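Local coordinates for extracellular solute-binding protein, family 3 (Methylophaga aminisulfidivorans MP, PDB 5SV6) that is of unknown function but has a periplasmic binding protein-like architecture and probably serves the methanol dehydrogenase system, at residues L199-V204 with R221-A226. Residues are numbered along the deposited sequence; the frame is centred on the assembly and turned at random.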
ATOM      1  N   LEU A 199       6.738  10.357   4.720  1.00 14.97           N
ATOM      2  CA  LEU A 199       8.087  10.861   4.476  1.00 13.88           C
ATOM      3  C   LEU A 199       8.369  10.997   2.974  1.00 13.70           C
ATOM      4  O   LEU A 199       8.925  12.001   2.510  1.00 12.31           O
ATOM      5  CB  LEU A 199       9.109   9.905   5.105  1.00 14.19           C
ATOM      6  CG  LEU A 199      10.570  10.168   4.731  1.00 16.69           C
ATOM      7  CD1 LEU A 199      11.026  11.527   5.264  1.00 18.99           C
ATOM      8  CD2 LEU A 199      11.485   9.039   5.208  1.00 19.94           C
ATOM      9  N   LEU A 200       8.001   9.978   2.206  1.00 12.27           N
ATOM     10  CA  LEU A 200       8.266  10.006   0.769  1.00 12.78           C
ATOM     11  C   LEU A 200       7.481  11.119   0.068  1.00 11.83           C
ATOM     12  O   LEU A 200       8.015  11.805  -0.797  1.00 11.81           O
ATOM     13  CB  LEU A 200       7.991   8.641   0.121  1.00 12.37           C
ATOM     14  CG  LEU A 200       8.827   7.480   0.681  1.00 16.35           C
ATOM     15  CD1 LEU A 200       8.530   6.174  -0.040  1.00 14.80           C
ATOM     16  CD2 LEU A 200      10.290   7.798   0.556  1.00 15.99           C
ATOM     17  N   VAL A 201       6.224  11.315   0.451  1.00 11.34           N
ATOM     18  CA  VAL A 201       5.455  12.425  -0.110  1.00 11.11           C
ATOM     19  C   VAL A 201       6.097  13.766   0.265  1.00 11.97           C
ATOM     20  O   VAL A 201       6.213  14.678  -0.564  1.00 10.54           O
ATOM     21  CB  VAL A 201       3.973  12.367   0.307  1.00 12.37           C
ATOM     22  CG1 VAL A 201       3.226  13.605  -0.197  1.00 11.91           C
ATOM     23  CG2 VAL A 201       3.331  11.091  -0.245  1.00 11.57           C
ATOM     24  N   SER A 202       6.544  13.866   1.511  1.00 11.65           N
ATOM     25  CA  SER A 202       7.184  15.081   2.008  1.00 13.77           C
ATOM     26  C   SER A 202       8.439  15.463   1.226  1.00 12.49           C
ATOM     27  O   SER A 202       8.738  16.644   1.061  1.00 12.96           O
ATOM     28  CB  SER A 202       7.516  14.930   3.491  1.00 13.86           C
ATOM     29  OG  SER A 202       6.328  15.035   4.252  1.00 15.80           O
ATOM     30  N   GLU A 203       9.169  14.456   0.753  1.00 12.51           N
ATOM     31  CA  GLU A 203      10.377  14.676  -0.048  1.00 11.38           C
ATOM     32  C   GLU A 203      10.057  15.377  -1.369  1.00 13.33           C
ATOM     33  O   GLU A 203      10.852  16.170  -1.871  1.00 13.41           O
ATOM     34  CB  GLU A 203      11.066  13.345  -0.330  1.00 12.83           C
ATOM     35  CG  GLU A 203      11.722  12.728   0.885  1.00 13.10           C
ATOM     36  CD  GLU A 203      12.912  13.534   1.357  1.00 16.04           C
ATOM     37  OE1 GLU A 203      13.928  13.572   0.635  1.00 13.80           O
ATOM     38  OE2 GLU A 203      12.826  14.142   2.442  1.00 17.16           O
ATOM     39  N   VAL A 204       8.898  15.064  -1.933  1.00 11.66           N
ATOM     40  CA  VAL A 204       8.442  15.734  -3.148  1.00 12.60           C
ATOM     41  C   VAL A 204       8.033  17.169  -2.831  1.00 14.32           C
ATOM     42  O   VAL A 204       8.429  18.105  -3.521  1.00 14.11           O
ATOM     43  CB  VAL A 204       7.265  14.997  -3.808  1.00 11.98           C
ATOM     44  CG1 VAL A 204       6.809  15.742  -5.083  1.00  9.17           C
ATOM     45  CG2 VAL A 204       7.649  13.551  -4.132  1.00 12.26           C
ATOM     46  N   ARG A 221      -3.735  10.109   1.374  1.00 11.06           N
ATOM     47  CA  ARG A 221      -4.132  11.137   2.325  1.00 13.14           C
ATOM     48  C   ARG A 221      -3.085  12.247   2.415  1.00 14.12           C
ATOM     49  O   ARG A 221      -3.426  13.420   2.605  1.00 13.18           O
ATOM     50  CB  ARG A 221      -4.442  10.544   3.711  1.00 13.26           C
ATOM     51  CG  ARG A 221      -3.248  10.023   4.502  1.00 14.00           C
ATOM     52  CD  ARG A 221      -3.595   9.969   5.996  1.00 12.97           C
ATOM     53  NE  ARG A 221      -4.744   9.104   6.268  1.00 13.77           N
ATOM     54  CZ  ARG A 221      -5.348   9.013   7.451  1.00 16.39           C
ATOM     55  NH1 ARG A 221      -4.930   9.755   8.467  1.00 16.83           N
ATOM     56  NH2 ARG A 221      -6.373   8.186   7.619  1.00 15.80           N
ATOM     57  N   TYR A 222      -1.816  11.880   2.234  1.00 12.68           N
ATOM     58  CA  TYR A 222      -0.715  12.831   2.353  1.00 12.22           C
ATOM     59  C   TYR A 222      -0.570  13.711   1.114  1.00 11.78           C
ATOM     60  O   TYR A 222      -0.126  14.861   1.199  1.00 15.28           O
ATOM     61  CB  TYR A 222       0.593  12.098   2.677  1.00 12.10           C
ATOM     62  CG  TYR A 222       0.429  11.139   3.841  1.00 10.47           C
ATOM     63  CD1 TYR A 222       0.282  11.614   5.136  1.00 13.80           C
ATOM     64  CD2 TYR A 222       0.394   9.763   3.638  1.00 13.22           C
ATOM     65  CE1 TYR A 222       0.105  10.739   6.217  1.00 12.63           C
ATOM     66  CE2 TYR A 222       0.228   8.871   4.715  1.00 13.03           C
ATOM     67  CZ  TYR A 222       0.086   9.380   6.000  1.00 12.17           C
ATOM     68  OH  TYR A 222      -0.083   8.535   7.074  1.00 13.10           O
ATOM     69  N   VAL A 223      -0.952  13.176  -0.034  1.00 11.08           N
ATOM     70  CA  VAL A 223      -1.033  13.984  -1.247  1.00 14.24           C
ATOM     71  C   VAL A 223      -2.145  15.034  -1.099  1.00 16.24           C
ATOM     72  O   VAL A 223      -1.959  16.201  -1.436  1.00 18.02           O
ATOM     73  CB  VAL A 223      -1.277  13.125  -2.504  1.00 12.11           C
ATOM     74  CG1 VAL A 223      -1.509  14.028  -3.712  1.00 15.40           C
ATOM     75  CG2 VAL A 223      -0.094  12.189  -2.759  1.00 10.97           C
ATOM     76  N   LYS A 224      -3.289  14.630  -0.566  1.00 16.95           N
ATOM     77  CA  LYS A 224      -4.364  15.591  -0.316  1.00 18.82           C
ATOM     78  C   LYS A 224      -3.968  16.709   0.656  1.00 20.66           C
ATOM     79  O   LYS A 224      -4.191  17.889   0.384  1.00 22.61           O
ATOM     80  CB  LYS A 224      -5.614  14.882   0.195  1.00 20.40           C
ATOM     81  CG  LYS A 224      -6.756  15.844   0.516  1.00 25.71           C
ATOM     82  CD  LYS A 224      -7.987  15.075   0.941  1.00 26.98           C
ATOM     83  CE  LYS A 224      -8.309  13.985  -0.064  1.00 26.88           C
ATOM     84  NZ  LYS A 224      -9.256  12.985   0.501  1.00 27.88           N
ATOM     85  N   SER A 225      -3.376  16.343   1.783  1.00 19.13           N
ATOM     86  CA  SER A 225      -3.011  17.333   2.790  1.00 19.96           C
ATOM     87  C   SER A 225      -1.692  18.059   2.500  1.00 20.98           C
ATOM     88  O   SER A 225      -1.234  18.865   3.319  1.00 20.40           O
ATOM     89  CB  SER A 225      -2.981  16.696   4.186  1.00 20.80           C
ATOM     90  OG  SER A 225      -1.947  15.727   4.293  1.00 21.97           O
ATOM     91  N   ALA A 226      -1.092  17.784   1.341  1.00 17.38           N
ATOM     92  CA  ALA A 226       0.203  18.353   0.984  1.00 17.88           C
ATOM     93  C   ALA A 226       0.174  19.876   1.060  1.00 20.96           C
ATOM     94  O   ALA A 226      -0.849  20.491   0.775  1.00 19.45           O
ATOM     95  CB  ALA A 226       0.615  17.907  -0.419  1.00 18.23           C
TER
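Val201 projects from helix 197-206 against the CB and main-chain carbonyl of Tyr222 and, more loosely, against Val223 at the end of helix 216-224, a helix-to-helix packing within the family 3 solute-binding protein fold. The two helices are joined through strand 211-215, so this is a helix-strand-helix unit, and between 199-204 and 221-226 the nearest CA atoms are those of Val201 and Tyr222, 6.7 Å apart.

All the contacts between the two segments are van der Waals in character; no hydrogen bond links them. Apolar contact is carried by the two methyls of Val201, which divide the work. Val201 CG2, anti to the carbonyl carbon, meets Tyr222 CB at 4.1 Å and reaches Val223 CG2 more loosely at 4.4 Å. Val201 CG1, anti to the backbone N (chi1 175°), lies instead against the peptide link after Tyr222: it is 3.8 Å from Tyr222 O and 4.2 Å from Val223 N. The tyrosine thus contributes its CB and main chain; the CB of Tyr222 faces Val201, but the ring continues away from it, and the two side chains cross at about a right angle. The small interface, 126 Å² summed over both sides, agrees with so few touching groups.

Neighbouring packing places the pair in the fold. Val201 and Val223 both touch Leu230 of strand 230-234, and Val223 also Met232, so the contact packs against that strand. Tyr222 also touches Asp198 in the first turn of helix 197-206 and Met56 in a loop, and Arg221 forms a salt bridge through NE with Glu286.

A final contact within the second helix covers the tyrosine ring: CG of Arg221 sits over the centre of one face, 3.5 Å above the ring plane of Tyr222.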